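Long-range contacts in putative methyltransferase (Porphyromonas gingivalis, PDB 3LL7), which is probably a methyltransferase of unknown substrate, with a ferredoxin-like domain and a THUMP-like domain that may help it bind RNA: residues L222-L228 and L240-L246; E254-A260 and P271-E277; T339-I345 and L403-A409. All blocks are in the same frame, centred on the assembly; numbering follows the deposited sequence.

Contact 1 of 3, residues L222-L228 and L240-L246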
loop_
_atom_site.group_PDB
_atom_site.type_symbol
_atom_site.label_atom_id
_atom_site.label_comp_id
_atom_site.label_asym_id
_atom_site.label_seq_id
_atom_site.Cartn_x
_atom_site.Cartn_y
_atom_site.Cartn_z
ATOM N N LEU A 222 19.368 -6.674 -2.158
ATOM C CA LEU A 222 19.160 -7.255 -0.845
ATOM C C LEU A 222 19.550 -8.720 -0.874
ATOM O O LEU A 222 19.230 -9.436 -1.825
ATOM C CB LEU A 222 17.698 -7.086 -0.412
ATOM C CG LEU A 222 17.238 -5.658 -0.101
ATOM C CD1 LEU A 222 15.774 -5.634 0.311
ATOM C CD2 LEU A 222 18.107 -5.005 0.987
ATOM N N LEU A 223 20.252 -9.161 0.162
ATOM C CA LEU A 223 20.616 -10.565 0.272
ATOM C C LEU A 223 19.544 -11.311 1.066
ATOM O O LEU A 223 18.862 -10.716 1.922
ATOM C CB LEU A 223 22.000 -10.731 0.933
ATOM C CG LEU A 223 23.226 -10.392 0.070
ATOM C CD1 LEU A 223 24.551 -10.525 0.863
ATOM C CD2 LEU A 223 23.274 -11.236 -1.203
ATOM N N HIS A 224 19.407 -12.605 0.756
ATOM C CA HIS A 224 18.593 -13.552 1.528
ATOM C C HIS A 224 17.099 -13.320 1.450
ATOM O O HIS A 224 16.353 -13.810 2.302
ATOM C CB HIS A 224 19.045 -13.621 3.000
ATOM C CG HIS A 224 20.460 -14.077 3.150
ATOM N ND1 HIS A 224 20.853 -15.369 2.879
ATOM C CD2 HIS A 224 21.582 -13.406 3.505
ATOM C CE1 HIS A 224 22.157 -15.480 3.078
ATOM N NE2 HIS A 224 22.621 -14.305 3.462
ATOM N N VAL A 225 16.671 -12.620 0.399
ATOM C CA VAL A 225 15.246 -12.364 0.148
ATOM C C VAL A 225 14.545 -13.676 -0.189
ATOM O O VAL A 225 15.028 -14.446 -1.014
ATOM C CB VAL A 225 15.058 -11.345 -0.993
ATOM C CG1 VAL A 225 13.574 -11.229 -1.384
ATOM C CG2 VAL A 225 15.572 -9.982 -0.568
ATOM N N GLN A 226 13.408 -13.921 0.460
ATOM C CA GLN A 226 12.631 -15.140 0.251
ATOM C C GLN A 226 11.353 -14.925 -0.551
ATOM O O GLN A 226 10.869 -15.844 -1.193
ATOM C CB GLN A 226 12.264 -15.763 1.592
ATOM C CG GLN A 226 13.497 -16.260 2.373
ATOM C CD GLN A 226 14.269 -17.335 1.635
ATOM O OE1 GLN A 226 13.694 -18.302 1.120
ATOM N NE2 GLN A 226 15.590 -17.172 1.577
ATOM N N GLU A 227 10.799 -13.720 -0.467
ATOM C CA GLU A 227 9.566 -13.355 -1.184
ATOM C C GLU A 227 9.429 -11.841 -1.223
ATOM O O GLU A 227 9.888 -11.156 -0.308
ATOM C CB GLU A 227 8.314 -14.003 -0.550
ATOM C CG GLU A 227 8.125 -13.749 0.963
ATOM C CD GLU A 227 6.929 -14.506 1.554
ATOM O OE1 GLU A 227 5.931 -14.738 0.855
ATOM O OE2 GLU A 227 6.992 -14.892 2.734
ATOM N N LEU A 228 8.773 -11.313 -2.262
ATOM C CA LEU A 228 8.493 -9.883 -2.358
ATOM C C LEU A 228 7.004 -9.740 -2.714
ATOM O O LEU A 228 6.519 -10.383 -3.639
ATOM C CB LEU A 228 9.414 -9.241 -3.424
ATOM C CG LEU A 228 9.371 -7.716 -3.583
ATOM C CD1 LEU A 228 10.643 -7.160 -4.184
ATOM C CD2 LEU A 228 8.128 -7.290 -4.462
ATOM N N LEU A 240 5.551 -2.208 -0.935
ATOM C CA LEU A 240 6.171 -3.477 -1.248
ATOM C C LEU A 240 6.594 -4.078 0.092
ATOM O O LEU A 240 6.957 -3.352 1.027
ATOM C CB LEU A 240 7.407 -3.286 -2.112
ATOM C CG LEU A 240 7.361 -2.437 -3.364
ATOM C CD1 LEU A 240 8.544 -2.862 -4.197
ATOM C CD2 LEU A 240 6.067 -2.571 -4.168
ATOM N N LEU A 241 6.524 -5.395 0.202
ATOM C CA LEU A 241 6.963 -6.035 1.427
ATOM C C LEU A 241 7.964 -7.074 1.026
ATOM O O LEU A 241 7.731 -7.847 0.089
ATOM C CB LEU A 241 5.780 -6.688 2.114
ATOM C CG LEU A 241 4.747 -5.746 2.688
ATOM C CD1 LEU A 241 3.490 -6.523 3.065
ATOM C CD2 LEU A 241 5.329 -5.063 3.937
ATOM N N VAL A 242 9.109 -7.070 1.696
ATOM C CA VAL A 242 10.139 -8.050 1.388
ATOM C C VAL A 242 10.437 -8.837 2.651
ATOM O O VAL A 242 10.542 -8.249 3.725
ATOM C CB VAL A 242 11.408 -7.342 0.926
ATOM C CG1 VAL A 242 12.445 -8.351 0.579
ATOM C CG2 VAL A 242 11.127 -6.463 -0.296
ATOM N N ARG A 243 10.517 -10.162 2.545
ATOM C CA ARG A 243 10.945 -10.963 3.687
ATOM C C ARG A 243 12.302 -11.569 3.412
ATOM O O ARG A 243 12.516 -12.137 2.330
ATOM C CB ARG A 243 9.929 -12.052 4.005
ATOM C CG ARG A 243 10.299 -12.880 5.270
ATOM C CD ARG A 243 9.189 -13.853 5.616
ATOM N NE ARG A 243 9.049 -14.909 4.612
ATOM C CZ ARG A 243 9.821 -15.999 4.566
ATOM N NH1 ARG A 243 9.615 -16.928 3.630
ATOM N NH2 ARG A 243 10.800 -16.181 5.456
HETATM N N MSE A 244 13.219 -11.420 4.381
HETATM C CA MSE A 244 14.576 -11.983 4.316
HETATM C C MSE A 244 14.788 -12.969 5.446
HETATM O O MSE A 244 14.245 -12.798 6.534
HETATM C CB MSE A 244 15.651 -10.903 4.446
HETATM C CG MSE A 244 15.878 -10.136 3.180
HETATM SE SE MSE A 244 16.585 -8.386 3.545
HETATM C CE MSE A 244 14.939 -7.730 4.332
ATOM N N SER A 245 15.583 -14.002 5.193
ATOM C CA SER A 245 15.811 -15.011 6.196
ATOM C C SER A 245 17.078 -15.784 5.854
ATOM O O SER A 245 17.236 -16.235 4.712
ATOM C CB SER A 245 14.599 -15.947 6.276
ATOM O OG SER A 245 14.766 -16.927 7.292
ATOM N N LEU A 246 17.990 -15.871 6.826
ATOM C CA LEU A 246 19.198 -16.743 6.750
ATOM C C LEU A 246 18.812 -18.199 6.989
ATOM O O LEU A 246 19.606 -19.130 6.778
ATOM C CB LEU A 246 20.206 -16.346 7.827
ATOM C CG LEU A 246 21.184 -15.172 7.703
ATOM C CD1 LEU A 246 22.067 -15.121 8.958
ATOM C CD2 LEU A 246 22.061 -15.268 6.476
HETATM O O HOH W 1 18.840 -16.894 2.280
#
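The carboxylate oxygen OE2 of Glu-227 is gripped twice by the guanidinium of Arg-243. NE makes the strong bond of this salt bridge, 2.8 Å from NE to OE2 and nearly straight at 171°, while NH1 adds a weak one. NE reaches the anti lone pair of OE2, and although the oxygen lies in the guanidinium plane, the carboxylate itself stands almost perpendicular to that plane, at 88°. Arg-243 reaches this position with CG anti to the backbone N and a bend at chi3 (68°), which folds the group back over Gln-226, whose CB lies against one guanidinium face, 3.5 Å from NH1. On the same guanidinium, NH2 forms a salt bridge with Glu-248 and a hydrogen bond with Ser-204, and these partners probably limit its rotation.

Residues 225-228 and 240-244 are paired parts of the antiparallel hairpin of strands 225-233 and 236-244. A beta bulge between Val-225 and Glu-227 shifts the register by one; here Gln-226 N donates to Arg-243 O at 2.7 Å. On the face opposite the salt bridge, CG1 of Val-242 meets both methyls of Val-225, and its CG2 packs on CG of Leu-228 at 3.9 Å; Leu-219 of helix 215-221 covers Val-225 and Leu-228. Beyond the strands Ser-245 N bonds to His-224 O at 3.0 Å. A water in the plane of the His-224 ring joins ND1 to Ser-245 O, and CD2 of Leu-246 lies over a ring face in a CH-pi contact, 3.2 Å from NE2.

Contact 2 of 3, residues E254-A260 and P271-E277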
loop_
_atom_site.group_PDB
_atom_site.type_symbol
_atom_site.label_atom_id
_atom_site.label_comp_id
_atom_site.label_asym_id
_atom_site.label_seq_id
_atom_site.Cartn_x
_atom_site.Cartn_y
_atom_site.Cartn_z
ATOM N N GLU A 254 16.235 -13.713 -9.778
ATOM C CA GLU A 254 15.268 -14.016 -10.832
ATOM C C GLU A 254 14.284 -15.107 -10.425
ATOM O O GLU A 254 13.257 -15.266 -11.059
ATOM C CB GLU A 254 15.983 -14.423 -12.126
ATOM C CG GLU A 254 16.620 -15.810 -12.079
ATOM C CD GLU A 254 18.089 -15.854 -11.589
ATOM O OE1 GLU A 254 18.603 -14.868 -10.989
ATOM O OE2 GLU A 254 18.732 -16.910 -11.814
ATOM N N LYS A 255 14.612 -15.844 -9.369
ATOM C CA LYS A 255 13.762 -16.913 -8.847
ATOM C C LYS A 255 12.991 -16.538 -7.584
ATOM O O LYS A 255 12.198 -17.338 -7.088
ATOM C CB LYS A 255 14.598 -18.157 -8.553
ATOM C CG LYS A 255 15.089 -18.843 -9.796
ATOM C CD LYS A 255 15.830 -20.121 -9.427
ATOM C CE LYS A 255 16.526 -20.725 -10.626
ATOM N NZ LYS A 255 15.560 -21.396 -11.530
ATOM N N VAL A 256 13.209 -15.338 -7.061
ATOM C CA VAL A 256 12.422 -14.911 -5.894
ATOM C C VAL A 256 10.928 -14.814 -6.242
ATOM O O VAL A 256 10.566 -14.128 -7.203
ATOM C CB VAL A 256 12.930 -13.583 -5.322
ATOM C CG1 VAL A 256 11.958 -13.034 -4.246
ATOM C CG2 VAL A 256 14.345 -13.805 -4.701
ATOM N N PRO A 257 10.055 -15.494 -5.460
ATOM C CA PRO A 257 8.608 -15.379 -5.673
ATOM C C PRO A 257 8.089 -13.955 -5.432
ATOM O O PRO A 257 8.283 -13.396 -4.350
ATOM C CB PRO A 257 8.012 -16.311 -4.603
ATOM C CG PRO A 257 9.115 -17.279 -4.273
ATOM C CD PRO A 257 10.378 -16.490 -4.420
ATOM N N ILE A 258 7.434 -13.396 -6.444
ATOM C CA ILE A 258 6.784 -12.092 -6.371
ATOM C C ILE A 258 5.289 -12.318 -6.264
ATOM O O ILE A 258 4.688 -12.989 -7.131
ATOM C CB ILE A 258 7.111 -11.242 -7.611
ATOM C CG1 ILE A 258 8.649 -11.081 -7.744
ATOM C CG2 ILE A 258 6.455 -9.873 -7.538
ATOM C CD1 ILE A 258 9.079 -10.610 -9.128
ATOM N N HIS A 259 4.683 -11.735 -5.226
ATOM C CA HIS A 259 3.239 -11.813 -5.030
ATOM C C HIS A 259 2.592 -10.481 -5.383
ATOM O O HIS A 259 2.922 -9.445 -4.764
ATOM C CB HIS A 259 2.914 -12.072 -3.555
ATOM C CG HIS A 259 3.353 -13.406 -3.049
ATOM N ND1 HIS A 259 4.629 -13.901 -3.221
ATOM C CD2 HIS A 259 2.671 -14.347 -2.357
ATOM C CE1 HIS A 259 4.714 -15.093 -2.650
ATOM N NE2 HIS A 259 3.540 -15.380 -2.119
ATOM N N ALA A 260 1.646 -10.500 -6.323
ATOM C CA ALA A 260 0.942 -9.274 -6.687
ATOM C C ALA A 260 -0.446 -9.409 -6.151
ATOM O O ALA A 260 -1.162 -10.367 -6.491
ATOM C CB ALA A 260 0.942 -9.072 -8.234
ATOM N N PRO A 271 -3.310 -14.264 -4.181
ATOM C CA PRO A 271 -2.247 -13.501 -4.866
ATOM C C PRO A 271 -1.948 -14.069 -6.251
ATOM O O PRO A 271 -2.165 -15.264 -6.482
ATOM C CB PRO A 271 -1.033 -13.736 -3.980
ATOM C CG PRO A 271 -1.263 -15.107 -3.359
ATOM C CD PRO A 271 -2.775 -15.152 -3.128
ATOM N N PHE A 272 -1.452 -13.227 -7.150
ATOM C CA PHE A 272 -0.815 -13.720 -8.374
ATOM C C PHE A 272 0.666 -13.896 -8.050
ATOM O O PHE A 272 1.359 -12.920 -7.740
ATOM C CB PHE A 272 -1.001 -12.689 -9.488
ATOM C CG PHE A 272 -0.610 -13.190 -10.837
ATOM C CD1 PHE A 272 -1.581 -13.710 -11.695
ATOM C CD2 PHE A 272 0.722 -13.188 -11.229
ATOM C CE1 PHE A 272 -1.245 -14.214 -12.936
ATOM C CE2 PHE A 272 1.084 -13.694 -12.502
ATOM C CZ PHE A 272 0.089 -14.211 -13.350
ATOM N N ILE A 273 1.158 -15.126 -8.068
ATOM C CA ILE A 273 2.555 -15.358 -7.704
ATOM C C ILE A 273 3.343 -15.780 -8.944
ATOM O O ILE A 273 2.905 -16.663 -9.695
ATOM C CB ILE A 273 2.665 -16.458 -6.648
ATOM C CG1 ILE A 273 1.739 -16.165 -5.440
ATOM C CG2 ILE A 273 4.130 -16.688 -6.208
ATOM C CD1 ILE A 273 1.754 -17.323 -4.411
ATOM N N PHE A 274 4.494 -15.146 -9.157
ATOM C CA PHE A 274 5.340 -15.483 -10.304
ATOM C C PHE A 274 6.802 -15.139 -9.973
ATOM O O PHE A 274 7.104 -14.705 -8.855
ATOM C CB PHE A 274 4.859 -14.728 -11.584
ATOM C CG PHE A 274 5.196 -13.255 -11.589
ATOM C CD1 PHE A 274 6.112 -12.751 -12.523
ATOM C CD2 PHE A 274 4.605 -12.359 -10.657
ATOM C CE1 PHE A 274 6.444 -11.384 -12.522
ATOM C CE2 PHE A 274 4.958 -11.009 -10.654
ATOM C CZ PHE A 274 5.894 -10.529 -11.596
ATOM N N THR A 275 7.699 -15.331 -10.943
ATOM C CA THR A 275 9.106 -14.955 -10.790
ATOM C C THR A 275 9.564 -14.221 -12.031
ATOM O O THR A 275 8.977 -14.375 -13.110
ATOM C CB THR A 275 10.020 -16.191 -10.636
ATOM O OG1 THR A 275 9.940 -16.999 -11.821
ATOM C CG2 THR A 275 9.621 -17.008 -9.423
HETATM N N MSE A 276 10.609 -13.418 -11.893
HETATM C CA MSE A 276 11.126 -12.674 -13.018
HETATM C C MSE A 276 11.636 -13.639 -14.091
HETATM O O MSE A 276 11.520 -13.343 -15.292
HETATM C CB MSE A 276 12.244 -11.723 -12.593
HETATM C CG MSE A 276 11.724 -10.468 -11.889
HETATM SE SE MSE A 276 10.193 -9.635 -12.809
HETATM C CE MSE A 276 10.896 -9.211 -14.560
ATOM N N GLU A 277 12.190 -14.777 -13.654
ATOM C CA GLU A 277 12.679 -15.803 -14.578
ATOM C C GLU A 277 11.540 -16.273 -15.478
ATOM O O GLU A 277 11.726 -16.438 -16.691
ATOM C CB GLU A 277 13.262 -17.008 -13.840
ATOM C CG GLU A 277 13.738 -18.096 -14.778
ATOM C CD GLU A 277 14.276 -19.304 -14.062
ATOM O OE1 GLU A 277 13.830 -19.606 -12.944
ATOM O OE2 GLU A 277 15.165 -19.965 -14.631
HETATM O O HOH W 2 16.745 -22.113 -14.241
HETATM O O HOH W 3 11.809 -13.019 -9.190
#
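CG of His-259 and CG1 of Ile-273 both lie beside their backbone N (chi1 -66° and -52°), and with the residues paired on one face of the sheet the side chains run side by side in the same direction. They form a non-hydrogen-bonded pair of the antiparallel hairpin made by strands 258-263 and 272-274. CG1 of Ile-273 lies over one face of the imidazole in a CH-pi contact, 3.7 Å from CD2 of His-259, and CD1 reaches NE2. The ring of His-229 stacks with that of His-259.

Backbone bonds frame this pair. Ile-258 and Phe-274 exchange two, the shorter from Ile-258 N to Phe-274 O at 2.8 Å, and Ala-260 and Phe-272 exchange another two. On their face of the sheet the ring of Phe-274 swings toward Ile-258, bringing its CE2 to 3.6 Å from CG2 of Ile-258. Helices 299-304 and 307-314 pack on this aromatic side, whereas CD1 of Ile-258 turns to CG of Met-276, a selenomethionine, at 3.8 Å.

The chain then enters helix 276-281, with Thr-275 as its N-cap: OG1 accepts from Glu-278 N. The first turn is tied to the 254-260 segment by Glu-277 N, which donates to a lone pair of Glu-254 O in the carbonyl plane at 2.8 Å, and by a water between Val-256 O and Met-276 N. The extended side chain of Glu-277 lies alongside Lys-255; NZ of Lys-255 meets OE1 of Glu-277 on its syn side at 2.9 Å, and a second water links NZ to OE2.

Contact 3 of 3, residues T339-I345 and L403-A409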
loop_
_atom_site.group_PDB
_atom_site.type_symbol
_atom_site.label_atom_id
_atom_site.label_comp_id
_atom_site.label_asym_id
_atom_site.label_seq_id
_atom_site.Cartn_x
_atom_site.Cartn_y
_atom_site.Cartn_z
ATOM N N THR A 339 -12.748 -6.696 -16.084
ATOM C CA THR A 339 -13.114 -7.412 -17.300
ATOM C C THR A 339 -14.275 -6.701 -18.006
ATOM O O THR A 339 -15.254 -6.297 -17.376
ATOM C CB THR A 339 -13.551 -8.872 -16.997
ATOM O OG1 THR A 339 -12.525 -9.508 -16.227
ATOM C CG2 THR A 339 -13.765 -9.638 -18.311
ATOM N N PHE A 340 -14.148 -6.592 -19.321
ATOM C CA PHE A 340 -15.098 -5.861 -20.153
ATOM C C PHE A 340 -15.554 -6.730 -21.317
ATOM O O PHE A 340 -14.840 -7.633 -21.765
ATOM C CB PHE A 340 -14.465 -4.611 -20.773
ATOM C CG PHE A 340 -13.888 -3.623 -19.778
ATOM C CD1 PHE A 340 -14.665 -2.573 -19.289
ATOM C CD2 PHE A 340 -12.542 -3.707 -19.394
ATOM C CE1 PHE A 340 -14.124 -1.612 -18.400
ATOM C CE2 PHE A 340 -11.972 -2.752 -18.523
ATOM C CZ PHE A 340 -12.757 -1.709 -18.008
ATOM N N VAL A 341 -16.729 -6.395 -21.833
ATOM C CA VAL A 341 -17.178 -6.901 -23.117
ATOM C C VAL A 341 -16.960 -5.834 -24.141
ATOM O O VAL A 341 -17.339 -4.669 -23.949
ATOM C CB VAL A 341 -18.656 -7.233 -23.120
ATOM C CG1 VAL A 341 -19.051 -7.774 -24.518
ATOM C CG2 VAL A 341 -18.959 -8.256 -22.015
ATOM N N LEU A 342 -16.338 -6.229 -25.237
ATOM C CA LEU A 342 -16.061 -5.296 -26.347
ATOM C C LEU A 342 -17.374 -4.967 -27.090
ATOM O O LEU A 342 -18.074 -5.880 -27.527
ATOM C CB LEU A 342 -15.087 -5.927 -27.340
ATOM C CG LEU A 342 -14.842 -4.832 -28.399
ATOM C CD1 LEU A 342 -13.665 -3.852 -28.132
ATOM C CD2 LEU A 342 -14.954 -5.278 -29.826
ATOM N N GLU A 343 -17.689 -3.683 -27.231
ATOM C CA GLU A 343 -18.903 -3.261 -28.011
ATOM C C GLU A 343 -18.543 -2.718 -29.386
ATOM O O GLU A 343 -19.191 -3.074 -30.378
ATOM C CB GLU A 343 -19.733 -2.223 -27.251
ATOM C CG GLU A 343 -20.241 -2.751 -25.925
ATOM C CD GLU A 343 -21.354 -1.924 -25.301
ATOM O OE1 GLU A 343 -21.477 -0.698 -25.576
ATOM O OE2 GLU A 343 -22.108 -2.524 -24.500
ATOM N N GLU A 344 -17.550 -1.834 -29.430
ATOM C CA GLU A 344 -17.028 -1.272 -30.700
ATOM C C GLU A 344 -15.519 -1.095 -30.648
ATOM O O GLU A 344 -14.936 -0.809 -29.583
ATOM C CB GLU A 344 -17.643 0.101 -31.031
ATOM C CG GLU A 344 -19.176 0.178 -31.095
ATOM C CD GLU A 344 -19.795 -0.627 -32.251
ATOM O OE1 GLU A 344 -19.134 -0.860 -33.297
ATOM O OE2 GLU A 344 -20.963 -1.040 -32.104
ATOM N N ILE A 345 -14.891 -1.200 -31.820
ATOM C CA ILE A 345 -13.484 -0.842 -31.979
ATOM C C ILE A 345 -13.390 0.175 -33.112
ATOM O O ILE A 345 -13.924 -0.039 -34.232
ATOM C CB ILE A 345 -12.524 -2.069 -32.177
ATOM C CG1 ILE A 345 -11.080 -1.596 -32.458
ATOM C CG2 ILE A 345 -13.043 -2.996 -33.285
ATOM C CD1 ILE A 345 -9.970 -2.699 -32.229
ATOM N N LEU A 403 -9.620 3.165 -30.454
ATOM C CA LEU A 403 -10.476 3.385 -29.285
ATOM C C LEU A 403 -11.405 2.200 -29.161
ATOM O O LEU A 403 -12.006 1.736 -30.166
ATOM C CB LEU A 403 -11.327 4.685 -29.451
ATOM C CG LEU A 403 -10.462 5.965 -29.340
ATOM C CD1 LEU A 403 -11.223 7.193 -29.854
ATOM C CD2 LEU A 403 -10.115 6.190 -27.893
ATOM N N LEU A 404 -11.504 1.681 -27.940
ATOM C CA LEU A 404 -12.471 0.599 -27.667
ATOM C C LEU A 404 -13.606 1.144 -26.839
ATOM O O LEU A 404 -13.382 1.827 -25.828
ATOM C CB LEU A 404 -11.803 -0.555 -26.893
ATOM C CG LEU A 404 -10.417 -1.050 -27.368
ATOM C CD1 LEU A 404 -9.938 -2.180 -26.411
ATOM C CD2 LEU A 404 -10.537 -1.570 -28.821
ATOM N N LEU A 405 -14.824 0.816 -27.266
ATOM C CA LEU A 405 -16.032 1.052 -26.460
ATOM C C LEU A 405 -16.349 -0.244 -25.731
ATOM O O LEU A 405 -16.536 -1.280 -26.362
ATOM C CB LEU A 405 -17.219 1.488 -27.344
ATOM C CG LEU A 405 -18.475 1.800 -26.497
ATOM C CD1 LEU A 405 -18.163 3.047 -25.620
ATOM C CD2 LEU A 405 -19.675 2.079 -27.412
ATOM N N LEU A 406 -16.338 -0.165 -24.393
ATOM C CA LEU A 406 -16.397 -1.339 -23.504
ATOM C C LEU A 406 -17.555 -1.195 -22.531
ATOM O O LEU A 406 -17.858 -0.089 -22.109
ATOM C CB LEU A 406 -15.084 -1.423 -22.682
ATOM C CG LEU A 406 -13.781 -1.458 -23.506
ATOM C CD1 LEU A 406 -12.582 -1.435 -22.569
ATOM C CD2 LEU A 406 -13.780 -2.700 -24.398
ATOM N N ARG A 407 -18.194 -2.302 -22.161
ATOM C CA ARG A 407 -19.054 -2.333 -20.977
ATOM C C ARG A 407 -18.492 -3.351 -19.975
ATOM O O ARG A 407 -17.791 -4.255 -20.370
ATOM C CB ARG A 407 -20.513 -2.652 -21.341
ATOM C CG ARG A 407 -20.781 -4.053 -21.781
ATOM C CD ARG A 407 -22.304 -4.320 -21.814
ATOM N NE ARG A 407 -22.530 -5.723 -22.118
ATOM C CZ ARG A 407 -22.557 -6.231 -23.348
ATOM N NH1 ARG A 407 -22.758 -7.541 -23.529
ATOM N NH2 ARG A 407 -22.383 -5.434 -24.404
ATOM N N LYS A 408 -18.792 -3.203 -18.686
ATOM C CA LYS A 408 -18.372 -4.199 -17.680
ATOM C C LYS A 408 -18.885 -5.600 -17.992
ATOM O O LYS A 408 -20.000 -5.760 -18.467
ATOM C CB LYS A 408 -18.871 -3.828 -16.289
ATOM C CG LYS A 408 -18.413 -2.461 -15.832
ATOM C CD LYS A 408 -19.355 -2.016 -14.711
ATOM C CE LYS A 408 -18.974 -0.637 -14.190
ATOM N NZ LYS A 408 -20.030 -0.229 -13.224
ATOM N N ALA A 409 -18.074 -6.604 -17.713
ATOM C CA ALA A 409 -18.462 -7.976 -17.965
ATOM C C ALA A 409 -19.494 -8.508 -16.945
ATOM O O ALA A 409 -20.270 -9.412 -17.278
ATOM C CB ALA A 409 -17.232 -8.868 -18.026
#
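A classic beta bulge shifts the register of the antiparallel pair of strands 337-347 and 401-408 within the THUMP-like region: Glu-343 and Glu-344 both face Leu-405. Leu-405 O takes two backbone donors, Glu-343 N at 2.8 Å and Glu-344 N at 3.3 Å, and Leu-405 N returns a bond to Glu-344 O.

At the bulge the side chain of Glu-343 points toward the partner strand. Its OE2 meets NH2 of Arg-407 in a salt bridge of 2.9 Å, on the anti side and close to the guanidinium plane, with carboxylate and guanidinium tilted 53° apart. Arg-407 has CG between its backbone N and carbonyl carbon (chi1 71°), then runs extended to NE beside Val-341, whose CG1 lies over a guanidinium face, 3.8 Å from NH1. The second oxygen, OE1, pairs with Lys-389, so two cations share this carboxylate and probably favour its charged form.

Leu-342, Ile-345, Leu-404 and Leu-406 share one face of the sheet, and Phe-340 packs on Leu-406. CD1 of Leu-406 sits over the ring of Phe-340 in a CH-pi contact, 3.8 Å from CG, while CD1 of Leu-342 touches CD2 of both Leu-404 and Leu-406. CD2 of Leu-404 continues the row to CD1 of Ile-345 at 3.6 Å. The pair lies inside a seven-stranded mixed sheet, with strand 293-297 bonded to the outer side of 337-347 and strand 389-395 to that of 401-408.

In the fold
The three contacts follow one another along the chain without overlap. Contacts 1 and 2 belong to the same mixed sheet, whose parallel strands 96-99, 117-122, 144-149, 166-173 and 204-209 are consistent with a methyltransferase core; their centres are 12 Å apart. Strands 225-233 and 258-263 run parallel as neighbours, so the two hairpins join edge to edge, with Leu-228 bonded to both Pro-257 and His-259, and helix 215-221 packs against both. Contact 3 lies in a separate seven-stranded sheet, its centre 40 Å from contact 1 and 30 Å from contact 2. The protein thus combines a sheet that probably belongs to the methyltransferase domain with a distinct C-terminal one.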